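Local coordinates for extracellular solute-binding protein family 5 (Brucella melitensis, PDB 4ONY) that probably binds peptides or related solutes in the periplasm and delivers them to an ABC transporter for import, at residues His33-Asn38 / Ser91-Phe96; Val83-Met88 / Ser213-Val218; Val136-Asp141 / Leu192-Ile197; Ser354-Ser359 / Ala546-Leu551. One frame throughout, in Å; residues are numbered along the deposited sequence.

In the fold
Contacts 1, 2 and 3 lie in one lobe of the two-lobed solute-binding fold and contact 4 in the other, its centre about 42 Å from that of contact 3. Contacts 2 and 4 are buried throughout; contact 1 is only partly buried, and contact 3 has a buried middle with an exposed lysine at its margin. Contacts 1 and 2 join loop or strand ends, contact 1 by one hydrogen bond amid aromatic packing, contact 2 by direct and water-mediated hydrogen bonds; contacts 3 and 4 each set a helix against a loop, the aromatic rings coming from the helix (F138) in contact 3 and from the loop (F355, W356) in contact 4. Contacts 2 and 3 touch, Y84 packing on L192.

Contact 1 of 4, residues His33-Asn38 / Ser91-Phe96; sequences HFPYTN and SRDEPF
Y36 buries the most surface, reaching with its ring across to the backbone of S91-D93. Its hydroxyl accepts the backbone N-H of R92 in a fairly straight bond, Y36 OH to R92 N 2.9 Å with 161° at the hydrogen, and R92 CB rests on the same oxygen at 3.4 Å. Lower on the ring, D93 CB lies 3.8 Å from Y36 CD1, the two side chains running past each other in opposite directions. CG of Y36 stands between the backbone N and the carbonyl carbon (chi1 55°), which turns the ring toward the 91-96 loop. Two turns meet here: F34-T37 is a type I beta turn, and S91 with D93 forms an ST turn in the loop joining strands 88-90 and 97-108 of the antiparallel sheet. In the ST turn, S91 OG accepts from D93 N at 3.1 Å, and that oxygen also lies at the edge of the Y36 ring, near its plane. F34 also meets S91, its CE2 3.8 Å from S91 CA while S91 CB sits over a face of the ring. P35 CG comes within 3.7 Å of D93 OD2; the other carboxylate oxygen, OD1, accepts from the backbone N of L582.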
# COMPACT_ATOMS: atom_id res chain seq x y z
N HIS A 33 -22.59 0.83 13.47
CA HIS A 33 -21.15 0.86 13.60
C HIS A 33 -20.54 0.22 12.34
O HIS A 33 -21.26 -0.46 11.61
CB HIS A 33 -20.69 0.13 14.86
CG HIS A 33 -20.95 -1.34 14.84
ND1 HIS A 33 -19.95 -2.28 14.99
CD2 HIS A 33 -22.11 -2.04 14.72
CE1 HIS A 33 -20.47 -3.50 14.95
NE2 HIS A 33 -21.78 -3.38 14.77
N PHE A 34 -19.25 0.47 12.09
CA PHE A 34 -18.53 -0.29 11.06
C PHE A 34 -18.54 -1.75 11.50
O PHE A 34 -18.44 -2.06 12.69
CB PHE A 34 -17.10 0.27 10.86
CG PHE A 34 -17.01 1.55 10.08
CD1 PHE A 34 -18.14 2.27 9.74
CD2 PHE A 34 -15.76 2.09 9.76
CE1 PHE A 34 -18.03 3.45 9.04
CE2 PHE A 34 -15.65 3.26 9.06
CZ PHE A 34 -16.79 3.95 8.70
N PRO A 35 -18.68 -2.68 10.54
CA PRO A 35 -18.94 -4.05 10.88
C PRO A 35 -17.74 -4.79 11.52
O PRO A 35 -17.93 -5.89 12.09
CB PRO A 35 -19.36 -4.68 9.55
CG PRO A 35 -18.69 -3.87 8.53
CD PRO A 35 -18.69 -2.47 9.09
N TYR A 36 -16.57 -4.17 11.55
CA TYR A 36 -15.40 -4.79 12.17
C TYR A 36 -14.99 -4.22 13.56
O TYR A 36 -13.85 -4.48 14.02
CB TYR A 36 -14.21 -4.71 11.22
CG TYR A 36 -13.83 -3.32 10.70
CD1 TYR A 36 -14.48 -2.77 9.61
CD2 TYR A 36 -12.84 -2.56 11.33
CE1 TYR A 36 -14.13 -1.52 9.11
CE2 TYR A 36 -12.49 -1.32 10.85
CZ TYR A 36 -13.13 -0.80 9.75
OH TYR A 36 -12.80 0.39 9.21
N THR A 37 -15.89 -3.49 14.21
CA THR A 37 -15.68 -3.05 15.55
C THR A 37 -16.60 -3.76 16.53
O THR A 37 -17.67 -4.28 16.18
CB THR A 37 -15.96 -1.54 15.72
OG1 THR A 37 -17.38 -1.26 15.69
CG2 THR A 37 -15.21 -0.72 14.69
N ASN A 38 -16.20 -3.72 17.78
CA ASN A 38 -17.00 -4.22 18.88
C ASN A 38 -17.76 -3.01 19.38
O ASN A 38 -17.16 -2.08 19.89
CB ASN A 38 -16.09 -4.80 19.96
CG ASN A 38 -16.82 -5.12 21.25
OD1 ASN A 38 -18.02 -4.90 21.40
ND2 ASN A 38 -16.07 -5.63 22.21
N SER A 91 -13.91 3.37 5.21
CA SER A 91 -14.09 2.05 5.80
C SER A 91 -12.96 1.11 5.37
O SER A 91 -12.66 0.99 4.19
CB SER A 91 -15.40 1.39 5.39
OG SER A 91 -15.42 0.01 5.78
N ARG A 92 -12.44 0.33 6.30
CA ARG A 92 -11.39 -0.63 5.96
C ARG A 92 -11.91 -2.03 5.65
O ARG A 92 -11.15 -2.98 5.61
CB ARG A 92 -10.35 -0.64 7.08
CG ARG A 92 -9.70 0.73 7.29
CD ARG A 92 -8.92 1.17 6.05
NE ARG A 92 -8.43 2.55 6.12
CZ ARG A 92 -7.74 3.19 5.18
NH1 ARG A 92 -7.47 2.62 4.01
NH2 ARG A 92 -7.32 4.41 5.40
N ASP A 93 -13.24 -2.14 5.42
CA ASP A 93 -13.84 -3.37 4.99
C ASP A 93 -14.37 -3.31 3.58
O ASP A 93 -15.06 -4.23 3.16
CB ASP A 93 -14.99 -3.75 5.93
CG ASP A 93 -15.36 -5.22 5.86
OD1 ASP A 93 -14.51 -6.08 5.62
OD2 ASP A 93 -16.54 -5.55 6.10
N GLU A 94 -14.09 -2.24 2.86
CA GLU A 94 -14.53 -2.08 1.47
C GLU A 94 -13.36 -1.61 0.61
O GLU A 94 -12.45 -1.02 1.12
CB GLU A 94 -15.68 -1.06 1.36
CG GLU A 94 -16.89 -1.44 2.19
CD GLU A 94 -18.04 -0.44 2.08
OE1 GLU A 94 -18.46 -0.17 0.91
OE2 GLU A 94 -18.49 0.03 3.18
N PRO A 95 -13.41 -1.86 -0.71
CA PRO A 95 -12.32 -1.40 -1.55
C PRO A 95 -12.02 0.12 -1.46
O PRO A 95 -10.86 0.51 -1.23
CB PRO A 95 -12.77 -1.78 -2.96
CG PRO A 95 -13.67 -2.99 -2.75
CD PRO A 95 -14.40 -2.65 -1.47
N PHE A 96 -13.05 0.95 -1.63
CA PHE A 96 -12.87 2.40 -1.58
C PHE A 96 -14.22 3.08 -1.35
O PHE A 96 -14.83 3.64 -2.29
CB PHE A 96 -12.22 2.89 -2.88
CG PHE A 96 -11.58 4.26 -2.80
CD1 PHE A 96 -11.69 5.09 -1.66
CD2 PHE A 96 -10.83 4.74 -3.88
CE1 PHE A 96 -11.06 6.36 -1.65
CE2 PHE A 96 -10.22 5.99 -3.85
CZ PHE A 96 -10.32 6.78 -2.73

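Contact 2 of 4, residues Val83-Met88 / Ser213-Val218; sequences VYQTLM and SGPYVV
The backbones of V83 and G214 come within 4.2 Å at their CA atoms, and G214 N donates to V83 O at 2.8 Å, a bent bond with 146° at the hydrogen. G214, having no side chain, lets V83 O come this close to its backbone. Beside it, the Q85 side chain runs extended beyond CG and lies along S213 and G214. Its carbonyl oxygen takes the hydroxyl hydrogen of S213, S213 OG to Q85 OE1 2.7 Å, with the donor tilted 22° from the amide plane. CG of Q85 passes 3.8 Å from G214 CA, and the amide end continues to P215, NE2 standing 4.0 Å from P215 CD. S213 OG is engaged twice, since a water donates to it at 2.8 Å and in turn accepts from Q85 N, bridging the segments a second time. At the other end V83 CG2 touches Y216 O at 3.5 Å and packs more loosely on V218 CG2. W236 NE1 also donates to Q85 OE1, and Y235 OH bonds Q85 NE2, so both ends of this buried amide are held. The contact thereby joins the loop leading into strand 88-90 to the start of strand 216-222, an outermost strand of the four-stranded mixed sheet; Y229 of strand 226-231 packs against V83, Y216 and V218, while L102 of strand 97-108 packs on Q85 and S213.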
# COMPACT_ATOMS: atom_id res chain seq x y z
N VAL A 83 -5.44 13.11 15.32
CA VAL A 83 -5.55 14.52 15.65
C VAL A 83 -6.28 15.30 14.55
O VAL A 83 -7.28 15.95 14.80
CB VAL A 83 -4.17 15.14 15.92
CG1 VAL A 83 -4.26 16.64 16.13
CG2 VAL A 83 -3.55 14.46 17.14
N TYR A 84 -5.76 15.22 13.33
CA TYR A 84 -6.37 15.88 12.21
C TYR A 84 -7.31 14.94 11.48
O TYR A 84 -6.91 13.83 11.09
CB TYR A 84 -5.28 16.34 11.27
CG TYR A 84 -4.41 17.46 11.85
CD1 TYR A 84 -4.91 18.74 12.03
CD2 TYR A 84 -3.08 17.23 12.19
CE1 TYR A 84 -4.13 19.77 12.58
CE2 TYR A 84 -2.28 18.24 12.70
CZ TYR A 84 -2.81 19.51 12.89
OH TYR A 84 -2.02 20.50 13.37
N GLN A 85 -8.54 15.39 11.26
CA GLN A 85 -9.56 14.58 10.61
C GLN A 85 -9.87 15.07 9.23
O GLN A 85 -9.56 16.19 8.85
CB GLN A 85 -10.83 14.60 11.43
CG GLN A 85 -10.65 14.05 12.82
CD GLN A 85 -11.96 14.00 13.59
OE1 GLN A 85 -12.64 14.99 13.73
NE2 GLN A 85 -12.30 12.81 14.10
N THR A 86 -10.49 14.18 8.48
CA THR A 86 -10.95 14.45 7.12
C THR A 86 -12.47 14.66 7.13
O THR A 86 -13.15 14.42 8.15
CB THR A 86 -10.64 13.24 6.24
OG1 THR A 86 -11.24 12.09 6.84
CG2 THR A 86 -9.17 13.07 6.13
N LEU A 87 -13.01 15.08 5.99
CA LEU A 87 -14.44 15.28 5.91
C LEU A 87 -15.17 13.97 6.05
O LEU A 87 -16.25 13.90 6.66
CB LEU A 87 -14.81 15.98 4.61
CG LEU A 87 -14.35 17.45 4.62
CD1 LEU A 87 -14.24 17.99 3.20
CD2 LEU A 87 -15.32 18.34 5.41
N MET A 88 -14.61 12.92 5.46
CA MET A 88 -15.27 11.58 5.48
C MET A 88 -14.22 10.53 5.79
O MET A 88 -13.02 10.75 5.53
CB MET A 88 -15.94 11.29 4.14
CG MET A 88 -17.00 12.33 3.77
SD MET A 88 -17.95 11.92 2.29
CE MET A 88 -18.93 10.57 2.94
N SER A 213 -9.35 18.21 15.51
CA SER A 213 -10.71 17.82 15.90
C SER A 213 -10.79 16.34 16.32
O SER A 213 -11.85 15.85 16.77
CB SER A 213 -11.69 18.14 14.77
OG SER A 213 -11.40 17.37 13.62
N GLY A 214 -9.68 15.62 16.19
CA GLY A 214 -9.67 14.22 16.48
C GLY A 214 -9.82 13.84 17.95
O GLY A 214 -9.78 14.68 18.81
N PRO A 215 -10.01 12.54 18.21
CA PRO A 215 -10.26 12.01 19.55
C PRO A 215 -9.10 12.05 20.54
O PRO A 215 -9.34 11.97 21.73
CB PRO A 215 -10.66 10.56 19.28
CG PRO A 215 -10.07 10.22 17.93
CD PRO A 215 -10.15 11.49 17.16
N TYR A 216 -7.87 12.19 20.05
CA TYR A 216 -6.69 12.20 20.90
C TYR A 216 -5.98 13.54 20.83
O TYR A 216 -5.88 14.13 19.75
CB TYR A 216 -5.75 11.05 20.49
CG TYR A 216 -6.31 9.70 20.78
CD1 TYR A 216 -6.17 9.13 22.03
CD2 TYR A 216 -7.02 9.00 19.82
CE1 TYR A 216 -6.71 7.87 22.32
CE2 TYR A 216 -7.58 7.73 20.10
CZ TYR A 216 -7.42 7.18 21.35
OH TYR A 216 -7.97 5.96 21.66
N VAL A 217 -5.53 14.05 21.98
CA VAL A 217 -4.70 15.24 22.02
C VAL A 217 -3.26 14.82 22.31
O VAL A 217 -2.99 13.76 22.89
CB VAL A 217 -5.17 16.26 23.06
CG1 VAL A 217 -6.64 16.63 22.82
CG2 VAL A 217 -5.01 15.74 24.48
N VAL A 218 -2.33 15.65 21.89
CA VAL A 218 -0.93 15.42 22.15
C VAL A 218 -0.64 15.88 23.56
O VAL A 218 -0.63 17.06 23.83
CB VAL A 218 -0.07 16.17 21.10
CG1 VAL A 218 1.40 16.06 21.45
CG2 VAL A 218 -0.36 15.64 19.70
O HOH W 1 -9.12 18.12 12.15

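Contact 3 of 4, residues Val136-Asp141 / Leu192-Ile197; sequences VLFTYD and LPKHAI
T139 OG1 has two partners: it accepts the backbone N-H of L192 at 2.9 Å from L192 N, 166° at the hydrogen, and bonds the carbonyl O of D135 one turn back in its own helix. This ties helix 133-146 to the loop between helix 181-187 and strand 216-222 in the solute-binding family 5 fold. The T139 hydroxyl stands beside its backbone N (chi1 -63°), which leaves CG2 to lie 3.9 Å from L192 CG, the two side chains crossing at about a right angle. F138 has the largest share of the buried surface. Over one face of its ring lies the backbone of K194 in a CH-pi contact, with K194 CA 3.7 Å from the centroid and 18° off the normal. The first part of the lysine chain continues across the ring, CG reaching 3.7 Å from F138 CD1, and the extended chain then carries NZ on to a salt bridge with D134. K194 N bonds D135 OD1, a further link from the loop to the first turn of the helix. L192 CB approaches F138 CE2 at 4.1 Å. At the edge of the same ring, near its plane, the I197 methyl CD1 meets F138 CE2 at 4.0 Å.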
# COMPACT_ATOMS: atom_id res chain seq x y z
N VAL A 136 -12.71 25.14 6.74
CA VAL A 136 -12.48 24.42 5.48
C VAL A 136 -11.87 25.36 4.44
O VAL A 136 -10.88 25.02 3.79
CB VAL A 136 -13.77 23.81 4.90
CG1 VAL A 136 -13.49 23.08 3.57
CG2 VAL A 136 -14.43 22.88 5.91
N LEU A 137 -12.45 26.55 4.30
CA LEU A 137 -11.94 27.48 3.30
C LEU A 137 -10.51 27.85 3.62
O LEU A 137 -9.65 27.92 2.72
CB LEU A 137 -12.80 28.77 3.20
CG LEU A 137 -14.27 28.63 2.80
CD1 LEU A 137 -14.94 30.00 2.69
CD2 LEU A 137 -14.42 27.89 1.49
N PHE A 138 -10.27 28.15 4.90
CA PHE A 138 -8.94 28.48 5.36
C PHE A 138 -7.96 27.37 5.02
O PHE A 138 -6.83 27.62 4.57
CB PHE A 138 -8.98 28.72 6.87
CG PHE A 138 -7.65 28.65 7.54
CD1 PHE A 138 -6.80 29.73 7.52
CD2 PHE A 138 -7.29 27.54 8.26
CE1 PHE A 138 -5.57 29.67 8.17
CE2 PHE A 138 -6.06 27.47 8.90
CZ PHE A 138 -5.20 28.52 8.84
N THR A 139 -8.39 26.13 5.25
CA THR A 139 -7.55 24.95 5.03
C THR A 139 -7.02 24.88 3.61
O THR A 139 -5.83 24.67 3.40
CB THR A 139 -8.30 23.62 5.36
OG1 THR A 139 -8.66 23.58 6.75
CG2 THR A 139 -7.44 22.43 5.06
N TYR A 140 -7.90 25.06 2.62
CA TYR A 140 -7.48 24.98 1.19
C TYR A 140 -6.60 26.18 0.82
O TYR A 140 -5.64 26.04 0.02
CB TYR A 140 -8.67 24.77 0.23
CG TYR A 140 -9.14 23.35 0.36
CD1 TYR A 140 -9.93 22.96 1.41
CD2 TYR A 140 -8.71 22.37 -0.54
CE1 TYR A 140 -10.30 21.63 1.59
CE2 TYR A 140 -9.07 21.04 -0.38
CZ TYR A 140 -9.87 20.66 0.68
OH TYR A 140 -10.21 19.31 0.86
N ASP A 141 -6.91 27.33 1.38
CA ASP A 141 -6.07 28.53 1.21
C ASP A 141 -4.61 28.26 1.73
O ASP A 141 -3.63 28.26 0.94
CB ASP A 141 -6.73 29.71 1.94
CG ASP A 141 -5.91 31.00 1.86
OD1 ASP A 141 -5.02 31.11 1.03
OD2 ASP A 141 -6.15 31.89 2.68
N LEU A 192 -8.22 21.98 9.08
CA LEU A 192 -7.34 22.73 9.98
C LEU A 192 -8.09 23.88 10.68
O LEU A 192 -9.01 24.47 10.11
CB LEU A 192 -6.19 23.37 9.19
CG LEU A 192 -5.34 22.40 8.37
CD1 LEU A 192 -4.19 23.10 7.67
CD2 LEU A 192 -4.78 21.27 9.24
N PRO A 193 -7.70 24.20 11.92
CA PRO A 193 -8.36 25.25 12.71
C PRO A 193 -7.81 26.66 12.46
O PRO A 193 -6.72 26.99 12.94
CB PRO A 193 -8.05 24.84 14.15
CG PRO A 193 -6.76 24.11 14.06
CD PRO A 193 -6.74 23.44 12.72
N LYS A 194 -8.58 27.49 11.74
CA LYS A 194 -8.19 28.86 11.46
C LYS A 194 -7.84 29.60 12.74
O LYS A 194 -6.83 30.31 12.78
CB LYS A 194 -9.31 29.62 10.79
CG LYS A 194 -8.90 31.01 10.30
CD LYS A 194 -10.03 31.66 9.53
CE LYS A 194 -9.60 32.98 8.95
NZ LYS A 194 -10.77 33.62 8.27
N HIS A 195 -8.65 29.42 13.78
CA HIS A 195 -8.47 30.20 15.01
C HIS A 195 -7.21 29.81 15.75
O HIS A 195 -6.72 30.62 16.51
CB HIS A 195 -9.64 30.03 15.97
CG HIS A 195 -9.63 28.72 16.70
ND1 HIS A 195 -10.09 27.55 16.12
CD2 HIS A 195 -9.21 28.39 17.95
CE1 HIS A 195 -9.95 26.56 16.99
NE2 HIS A 195 -9.44 27.05 18.11
N ALA A 196 -6.68 28.63 15.54
CA ALA A 196 -5.55 28.16 16.33
C ALA A 196 -4.21 28.17 15.61
O ALA A 196 -3.23 27.71 16.18
CB ALA A 196 -5.82 26.74 16.80
N ILE A 197 -4.16 28.57 14.34
CA ILE A 197 -2.93 28.50 13.58
C ILE A 197 -2.40 29.92 13.33
O ILE A 197 -3.12 30.79 12.86
CB ILE A 197 -3.15 27.74 12.26
CG1 ILE A 197 -3.18 26.25 12.54
CG2 ILE A 197 -2.04 28.02 11.26
CD1 ILE A 197 -3.77 25.42 11.43

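Contact 4 of 4, residues Ser354-Ser359 / Ala546-Leu551; sequences SFWEGS and ALDRVL
D548 supplies the polar part of the contact, reaching from its helix with both carboxylate oxygens to the loop at S354 and F355. S354 OG donates to D548 OD2 at 2.7 Å, coming from above the carboxylate plane, 40° out of it. F355 N donates to D548 OD1 at 2.9 Å on the syn side, with 152° at the hydrogen. S363 also bonds OD2, so that oxygen has two hydroxyl partners; several donors around a buried carboxylate would be expected to favour its ionised form. The aspartate CG lies anti to the backbone N (chi1 -167°), which swings the carboxylate out toward the loop. Within the loop, S354 OG accepts from W356 N at 2.9 Å, and S359 N and OG both bond W356 O. The apolar part flanks these bonds. F355 CE2 packs on L551 CB at 3.7 Å, with L551 CD1 over a face of the ring and D548 OD1 near the plane at its edge. W503 and Y557 meet the F355 ring edge-to-face. W356 slides past D548 in the opposite direction, its CZ3 3.8 Å from D548 CB, and the far corner of the indole, CH2, meets L547 CD2 at 3.7 Å. Helix 537-553 is thus joined to a loop built of an ST turn at S354-W356 running into a type II beta turn at W356-S359.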
# COMPACT_ATOMS: atom_id res chain seq x y z
N SER A 354 0.56 -12.91 -9.01
CA SER A 354 -0.17 -11.81 -9.64
C SER A 354 0.36 -10.47 -9.11
O SER A 354 0.83 -10.41 -7.97
CB SER A 354 -1.64 -11.92 -9.22
OG SER A 354 -2.44 -10.79 -9.59
N PHE A 355 0.18 -9.43 -9.91
CA PHE A 355 0.44 -8.07 -9.46
C PHE A 355 -0.66 -7.55 -8.52
O PHE A 355 -0.50 -6.48 -7.98
CB PHE A 355 0.64 -7.16 -10.67
CG PHE A 355 1.90 -7.48 -11.44
CD1 PHE A 355 3.08 -6.91 -11.10
CD2 PHE A 355 1.88 -8.38 -12.47
CE1 PHE A 355 4.23 -7.20 -11.78
CE2 PHE A 355 3.04 -8.70 -13.16
CZ PHE A 355 4.21 -8.09 -12.82
N TRP A 356 -1.75 -8.32 -8.32
CA TRP A 356 -2.73 -8.01 -7.29
C TRP A 356 -2.94 -9.27 -6.43
O TRP A 356 -4.05 -9.60 -6.02
CB TRP A 356 -4.05 -7.45 -7.90
CG TRP A 356 -3.83 -6.03 -8.37
CD1 TRP A 356 -3.97 -4.88 -7.63
CD2 TRP A 356 -3.33 -5.62 -9.64
NE1 TRP A 356 -3.60 -3.77 -8.37
CE2 TRP A 356 -3.19 -4.19 -9.61
CE3 TRP A 356 -2.97 -6.31 -10.80
CZ2 TRP A 356 -2.73 -3.47 -10.68
CZ3 TRP A 356 -2.51 -5.59 -11.88
CH2 TRP A 356 -2.39 -4.17 -11.82
N GLU A 357 -1.83 -9.92 -6.13
CA GLU A 357 -1.77 -11.16 -5.36
C GLU A 357 -2.66 -11.16 -4.12
O GLU A 357 -2.56 -10.29 -3.26
CB GLU A 357 -0.33 -11.41 -4.93
CG GLU A 357 -0.07 -12.68 -4.13
CD GLU A 357 -0.40 -13.95 -4.87
OE1 GLU A 357 -0.22 -14.01 -6.09
OE2 GLU A 357 -0.84 -14.93 -4.23
N GLY A 358 -3.45 -12.21 -4.01
CA GLY A 358 -4.27 -12.47 -2.84
C GLY A 358 -5.57 -11.70 -2.81
O GLY A 358 -6.29 -11.77 -1.80
N SER A 359 -5.87 -10.92 -3.86
CA SER A 359 -7.08 -10.13 -3.88
C SER A 359 -8.01 -10.58 -5.00
O SER A 359 -7.61 -11.30 -5.90
CB SER A 359 -6.75 -8.63 -4.05
OG SER A 359 -6.34 -8.32 -5.39
N ALA A 546 -7.48 -7.77 -16.51
CA ALA A 546 -6.95 -7.78 -17.86
C ALA A 546 -5.55 -7.17 -17.87
O ALA A 546 -4.66 -7.72 -18.51
CB ALA A 546 -7.88 -7.03 -18.82
N LEU A 547 -5.34 -6.08 -17.10
CA LEU A 547 -4.00 -5.50 -16.94
C LEU A 547 -3.06 -6.55 -16.37
O LEU A 547 -1.97 -6.77 -16.90
CB LEU A 547 -4.01 -4.23 -16.06
CG LEU A 547 -2.64 -3.55 -15.81
CD1 LEU A 547 -1.92 -3.18 -17.11
CD2 LEU A 547 -2.79 -2.28 -14.99
N ASP A 548 -3.49 -7.23 -15.31
CA ASP A 548 -2.70 -8.28 -14.69
C ASP A 548 -2.26 -9.32 -15.72
O ASP A 548 -1.08 -9.71 -15.78
CB ASP A 548 -3.48 -8.92 -13.52
CG ASP A 548 -2.63 -9.80 -12.64
OD1 ASP A 548 -1.52 -9.39 -12.30
OD2 ASP A 548 -3.11 -10.86 -12.19
N ARG A 549 -3.19 -9.73 -16.57
CA ARG A 549 -2.94 -10.79 -17.56
C ARG A 549 -1.87 -10.35 -18.56
O ARG A 549 -0.98 -11.12 -18.91
CB ARG A 549 -4.19 -11.19 -18.32
CG ARG A 549 -5.26 -11.87 -17.47
CD ARG A 549 -6.44 -12.36 -18.30
NE ARG A 549 -7.61 -12.52 -17.45
CZ ARG A 549 -7.86 -13.58 -16.67
NH1 ARG A 549 -7.07 -14.66 -16.65
NH2 ARG A 549 -8.90 -13.51 -15.86
N VAL A 550 -1.94 -9.09 -18.96
CA VAL A 550 -0.97 -8.57 -19.91
C VAL A 550 0.44 -8.49 -19.29
O VAL A 550 1.45 -8.81 -19.97
CB VAL A 550 -1.38 -7.19 -20.45
CG1 VAL A 550 -0.28 -6.63 -21.34
CG2 VAL A 550 -2.73 -7.27 -21.19
N LEU A 551 0.50 -8.04 -18.03
CA LEU A 551 1.74 -7.86 -17.36
C LEU A 551 2.44 -9.19 -17.06
O LEU A 551 3.65 -9.34 -17.30
CB LEU A 551 1.54 -7.06 -16.06
CG LEU A 551 1.11 -5.61 -16.18
CD1 LEU A 551 0.80 -5.03 -14.80
CD2 LEU A 551 2.18 -4.76 -16.86